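Local coordinates for protein superoxide dismutase [Fe] (PDB 1WB7) that converts superoxide radicals into hydrogen peroxide and oxygen at a single iron ion per subunit, protecting the cell from their toxicity, at residues A[151-155]-A[156-160]; A[168-172]-A[173-177]. The protein carries 1 engineered substitution. All coordinates share one frame; numbering follows the deposited sequence.

Followed from the N terminus, the chain reaches contact 1 where strand 147-153 ends: residues 151-155 turn back into 156-160 and close a short reversal at one margin of the three-stranded antiparallel sheet. It then enters strand 165-170, on the other side of the central strand 134-140, and contact 2 closes the loop from that strand's end toward helix 177-180, taking in the iron. The two contacts lie in series, neither nested nor crossed. They nevertheless meet in space: the rings of His-155 and Phe-172 stack, with His-155 CE1 3.3 Å from Phe-172 CE1, joining the turn to the metal-binding loop. Both contacts also reach the third subunit of the tetramer.

Contact 1: A[151-155]-A[156-160]; sequences TFENH and FQNHI
Phe-152 and His-159 lie ring on ring across a tight turn that reverses the chain at the end of strand 147-153. Their ring centroids are 3.9 Å apart and the planes differ by 11°, so this is a face-to-face stack, with CD2 of His-159 over the centre of the phenyl and CE1 of Phe-152 over the imidazole. The imidazole edge is engaged too: NE2 of His-159 donates to O of His-155 at 2.7 Å, close to the ring plane. This geometry follows from chi1 of -65°, which sets CG of His-159 opposite its carbonyl carbon and turns the ring back over the strand. Without the imidazole, as with an alanine here, the Phe-152 face would probably lose its stacking mate and the His-155 carbonyl this donor. Beside the stack the backbone closes as a single antiparallel hydrogen-bonded pair: Glu-153 N gives to Gln-157 O at 3.0 Å, and Gln-157 N gives to Glu-153 O at 3.2 Å.

Toward the carboxylate the turn's own grip is looser, although this side is buried in the tetramer. ND2 of Asn-158 makes a good bond to Thr-151 O, 3.0 Å away and in the amide plane, but only a weak one of 3.4 Å to OE1 of Glu-153; the other oxygen, OE2, forms a salt bridge with Arg-72 of the third subunit. Gln-157 packs against its counterparts in the second and third subunits. The chemistry implies a division of labour: backbone and amide bonds, with the imidazole, shape the turn, while the carboxylate, probably kept ionised by the arginine, ties it to a neighbouring chain.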
loop_
_atom_site.group_PDB
_atom_site.type_symbol
_atom_site.label_atom_id
_atom_site.label_comp_id
_atom_site.label_asym_id
_atom_site.label_seq_id
_atom_site.Cartn_x
_atom_site.Cartn_y
_atom_site.Cartn_z
ATOM N N THR A 151 11.845 6.473 -0.887
ATOM C CA THR A 151 10.678 7.275 -1.226
ATOM C C THR A 151 9.507 6.648 -0.473
ATOM O O THR A 151 9.361 5.421 -0.440
ATOM C CB THR A 151 10.357 7.288 -2.757
ATOM O OG1 THR A 151 10.302 5.946 -3.259
ATOM C CG2 THR A 151 11.401 8.092 -3.527
ATOM N N PHE A 152 8.701 7.496 0.158
ATOM C CA PHE A 152 7.519 7.052 0.897
ATOM C C PHE A 152 6.318 7.296 -0.012
ATOM O O PHE A 152 6.313 8.245 -0.798
ATOM C CB PHE A 152 7.281 7.902 2.156
ATOM C CG PHE A 152 8.359 7.809 3.205
ATOM C CD1 PHE A 152 8.360 8.705 4.276
ATOM C CD2 PHE A 152 9.368 6.852 3.133
ATOM C CE1 PHE A 152 9.350 8.653 5.258
ATOM C CE2 PHE A 152 10.360 6.793 4.112
ATOM C CZ PHE A 152 10.353 7.694 5.176
ATOM N N GLU A 153 5.314 6.438 0.089
ATOM C CA GLU A 153 4.081 6.633 -0.663
ATOM C C GLU A 153 3.121 7.017 0.463
ATOM O O GLU A 153 3.034 6.324 1.483
ATOM C CB GLU A 153 3.677 5.348 -1.388
ATOM C CG GLU A 153 4.652 5.026 -2.516
ATOM C CD GLU A 153 4.419 3.680 -3.168
ATOM O OE1 GLU A 153 5.412 3.086 -3.632
ATOM O OE2 GLU A 153 3.259 3.213 -3.229
ATOM N N ASN A 154 2.431 8.140 0.283
ATOM C CA ASN A 154 1.551 8.687 1.309
ATOM C C ASN A 154 2.518 9.008 2.464
ATOM O O ASN A 154 3.719 9.133 2.237
ATOM C CB ASN A 154 0.484 7.678 1.743
ATOM C CG ASN A 154 -0.706 8.350 2.431
ATOM O OD1 ASN A 154 -0.537 9.296 3.206
ATOM N ND2 ASN A 154 -1.909 7.858 2.157
ATOM N N HIS A 155 2.029 9.136 3.691
ATOM C CA HIS A 155 2.916 9.461 4.812
ATOM C C HIS A 155 3.461 8.240 5.549
ATOM O O HIS A 155 4.440 8.338 6.279
ATOM C CB HIS A 155 2.177 10.305 5.863
ATOM C CG HIS A 155 1.591 11.578 5.337
ATOM N ND1 HIS A 155 2.344 12.549 4.716
ATOM C CD2 HIS A 155 0.324 12.054 5.380
ATOM C CE1 HIS A 155 1.568 13.569 4.399
ATOM N NE2 HIS A 155 0.337 13.295 4.790
ATOM N N PHE A 156 2.831 7.090 5.346
ATOM C CA PHE A 156 3.190 5.901 6.102
ATOM C C PHE A 156 3.663 4.642 5.388
ATOM O O PHE A 156 3.801 3.601 6.032
ATOM C CB PHE A 156 1.993 5.541 6.976
ATOM C CG PHE A 156 0.718 5.348 6.190
ATOM C CD1 PHE A 156 0.371 4.095 5.691
ATOM C CD2 PHE A 156 -0.109 6.429 5.910
ATOM C CE1 PHE A 156 -0.780 3.922 4.924
ATOM C CE2 PHE A 156 -1.266 6.269 5.140
ATOM C CZ PHE A 156 -1.601 5.015 4.646
ATOM N N GLN A 157 3.908 4.701 4.082
ATOM C CA GLN A 157 4.360 3.500 3.387
ATOM C C GLN A 157 5.805 3.602 2.907
ATOM O O GLN A 157 6.216 4.632 2.367
ATOM C CB GLN A 157 3.439 3.189 2.200
ATOM C CG GLN A 157 1.968 3.035 2.583
ATOM C CD GLN A 157 1.076 2.691 1.397
ATOM O OE1 GLN A 157 1.271 3.193 0.294
ATOM N NE2 GLN A 157 0.081 1.840 1.629
ATOM N N ASN A 158 6.556 2.518 3.132
ATOM C CA ASN A 158 7.965 2.366 2.736
ATOM C C ASN A 158 9.034 2.791 3.744
ATOM O O ASN A 158 10.224 2.713 3.440
ATOM C CB ASN A 158 8.240 3.070 1.407
ATOM C CG ASN A 158 7.341 2.581 0.296
ATOM O OD1 ASN A 158 6.634 1.590 0.449
ATOM N ND2 ASN A 158 7.371 3.272 -0.832
ATOM N N HIS A 159 8.628 3.237 4.932
ATOM C CA HIS A 159 9.600 3.636 5.941
ATOM C C HIS A 159 10.489 2.446 6.274
ATOM O O HIS A 159 10.103 1.294 6.054
ATOM C CB HIS A 159 8.931 4.047 7.259
ATOM C CG HIS A 159 8.072 5.265 7.166
ATOM N ND1 HIS A 159 8.073 6.242 8.137
ATOM C CD2 HIS A 159 7.150 5.643 6.249
ATOM C CE1 HIS A 159 7.190 7.172 7.820
ATOM N NE2 HIS A 159 6.616 6.833 6.680
ATOM N N ILE A 160 11.672 2.733 6.810
ATOM C CA ILE A 160 12.583 1.689 7.259
ATOM C C ILE A 160 12.567 1.852 8.771
ATOM O O ILE A 160 12.757 2.949 9.295
ATOM C CB ILE A 160 14.020 1.861 6.725
ATOM C CG1 ILE A 160 14.056 1.532 5.226
ATOM C CG2 ILE A 160 14.964 0.929 7.494
ATOM C CD1 ILE A 160 15.408 1.757 4.560
#

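Contact 2: A[168-172]-A[173-177]; sequences ILDEF and EHAYY. With FE (Fe (III) ion), chain C.
Asp-170 and His-174 bind the same iron from the D-x-x-E-H-x-x-Y signature of iron/manganese superoxide dismutases; His-33 and His-84 are the other protein ligands. Asp-170 also forms an Asx turn. Along its side chain, CB lies 4.1 Å from CB of Ala-175, and CG continues over the same methyl. At the fork the oxygens part company. OD1 accepts a hydrogen bond from the backbone N of Phe-172 at 2.9 Å, from above the carboxylate plane, and takes a weak bond from the iron-bound water. OD2 binds the iron at 1.9 Å; with both oxygens engaged, the carboxylate's rotation is fixed.

His-174 comes in across it, its ring turned 75° from the carboxylate, and NE2 reaches the metal at 2.1 Å. With chi1 at 64°, CG sits between the backbone N and carbonyl carbon, directing the imidazole back toward the preceding strand. CB of Phe-172 lies over one face of that ring, toward its rim, in a CH-pi contact 3.7 Å from the centroid. Its ND1 bonds to Glu-173 of the third subunit, and the reciprocal bond links the two iron sites across the interface.

The 3-10 turn is closed where N of Ala-175 donates to O of Phe-172 at 3.1 Å. Farther out, one water bridges the chain, donating to O of Glu-171 at 2.7 Å and lying in the ring plane of Tyr-176, 2.8 Å from its OH.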
loop_
_atom_site.group_PDB
_atom_site.type_symbol
_atom_site.label_atom_id
_atom_site.label_comp_id
_atom_site.label_asym_id
_atom_site.label_seq_id
_atom_site.Cartn_x
_atom_site.Cartn_y
_atom_site.Cartn_z
ATOM N N ILE A 168 14.798 15.212 4.271
ATOM C CA ILE A 168 13.415 14.886 3.977
ATOM C C ILE A 168 12.788 15.891 3.025
ATOM O O ILE A 168 12.865 17.104 3.235
ATOM C CB ILE A 168 12.564 14.772 5.272
ATOM C CG1 ILE A 168 11.113 14.444 4.900
ATOM C CG2 ILE A 168 12.652 16.054 6.089
ATOM C CD1 ILE A 168 10.292 13.881 6.055
ATOM N N LEU A 169 12.181 15.369 1.961
ATOM C CA LEU A 169 11.527 16.202 0.955
ATOM C C LEU A 169 10.054 15.824 0.820
ATOM O O LEU A 169 9.731 14.672 0.529
ATOM C CB LEU A 169 12.223 16.026 -0.397
ATOM C CG LEU A 169 11.530 16.616 -1.628
ATOM C CD1 LEU A 169 11.441 18.132 -1.505
ATOM C CD2 LEU A 169 12.315 16.228 -2.880
ATOM N N ASP A 170 9.165 16.790 1.030
ATOM C CA ASP A 170 7.729 16.547 0.914
ATOM C C ASP A 170 7.321 16.526 -0.561
ATOM O O ASP A 170 7.573 17.482 -1.301
ATOM C CB ASP A 170 6.941 17.645 1.635
ATOM C CG ASP A 170 5.448 17.353 1.690
ATOM O OD1 ASP A 170 4.998 16.369 1.065
ATOM O OD2 ASP A 170 4.719 18.112 2.361
ATOM N N GLU A 171 6.678 15.445 -0.987
ATOM C CA GLU A 171 6.255 15.348 -2.371
ATOM C C GLU A 171 4.746 15.263 -2.573
ATOM O O GLU A 171 4.282 14.807 -3.612
ATOM C CB GLU A 171 6.951 14.171 -3.062
ATOM C CG GLU A 171 8.454 14.371 -3.210
ATOM C CD GLU A 171 9.099 13.325 -4.094
ATOM O OE1 GLU A 171 8.822 13.317 -5.315
ATOM O OE2 GLU A 171 9.878 12.509 -3.566
ATOM N N PHE A 172 3.976 15.682 -1.571
ATOM C CA PHE A 172 2.527 15.713 -1.728
ATOM C C PHE A 172 2.340 16.941 -2.605
ATOM O O PHE A 172 3.165 17.848 -2.580
ATOM C CB PHE A 172 1.814 15.921 -0.390
ATOM C CG PHE A 172 1.328 14.647 0.240
ATOM C CD1 PHE A 172 2.233 13.683 0.685
ATOM C CD2 PHE A 172 -0.037 14.398 0.368
ATOM C CE1 PHE A 172 1.780 12.484 1.251
ATOM C CE2 PHE A 172 -0.498 13.205 0.930
ATOM C CZ PHE A 172 0.410 12.246 1.373
ATOM N N GLU A 173 1.265 16.982 -3.375
ATOM C CA GLU A 173 1.048 18.111 -4.270
ATOM C C GLU A 173 0.878 19.463 -3.583
ATOM O O GLU A 173 1.249 20.489 -4.153
ATOM C CB GLU A 173 -0.136 17.807 -5.185
ATOM C CG GLU A 173 0.112 16.578 -6.043
ATOM C CD GLU A 173 -1.076 16.201 -6.899
ATOM O OE1 GLU A 173 -2.185 16.057 -6.341
ATOM O OE2 GLU A 173 -0.890 16.036 -8.129
ATOM N N HIS A 174 0.341 19.469 -2.363
ATOM C CA HIS A 174 0.134 20.723 -1.635
ATOM C C HIS A 174 1.442 21.394 -1.233
ATOM O O HIS A 174 1.452 22.525 -0.771
ATOM C CB HIS A 174 -0.717 20.493 -0.377
ATOM C CG HIS A 174 -0.075 19.601 0.638
ATOM N ND1 HIS A 174 -0.580 18.362 0.966
ATOM C CD2 HIS A 174 1.030 19.770 1.401
ATOM C CE1 HIS A 174 0.187 17.805 1.888
ATOM N NE2 HIS A 174 1.171 18.639 2.170
ATOM N N ALA A 175 2.553 20.696 -1.409
ATOM C CA ALA A 175 3.842 21.266 -1.050
ATOM C C ALA A 175 4.389 22.148 -2.164
ATOM O O ALA A 175 5.348 22.889 -1.952
ATOM C CB ALA A 175 4.827 20.154 -0.747
ATOM N N TYR A 176 3.775 22.086 -3.342
ATOM C CA TYR A 176 4.273 22.862 -4.475
ATOM C C TYR A 176 3.254 23.314 -5.517
ATOM O O TYR A 176 3.539 24.220 -6.295
ATOM C CB TYR A 176 5.352 22.048 -5.196
ATOM C CG TYR A 176 4.829 20.754 -5.802
ATOM C CD1 TYR A 176 4.101 20.756 -6.996
ATOM C CD2 TYR A 176 5.028 19.532 -5.162
ATOM C CE1 TYR A 176 3.584 19.571 -7.538
ATOM C CE2 TYR A 176 4.513 18.342 -5.692
ATOM C CZ TYR A 176 3.794 18.369 -6.879
ATOM O OH TYR A 176 3.292 17.197 -7.398
ATOM N N TYR A 177 2.080 22.695 -5.541
ATOM C CA TYR A 177 1.089 23.021 -6.560
ATOM C C TYR A 177 0.757 24.486 -6.802
ATOM O O TYR A 177 0.784 24.937 -7.942
ATOM C CB TYR A 177 -0.216 22.258 -6.313
ATOM C CG TYR A 177 -0.823 21.769 -7.607
ATOM C CD1 TYR A 177 -0.329 20.627 -8.237
ATOM C CD2 TYR A 177 -1.830 22.491 -8.247
ATOM C CE1 TYR A 177 -0.821 20.216 -9.478
ATOM C CE2 TYR A 177 -2.326 22.088 -9.488
ATOM C CZ TYR A 177 -1.814 20.949 -10.096
ATOM O OH TYR A 177 -2.281 20.560 -11.330
HETATM FE FE FE C . 3.003 18.317 3.247
HETATM O O HOH W 1 2.624 16.000 2.868
HETATM O O HOH W 2 3.276 14.746 -6.130
#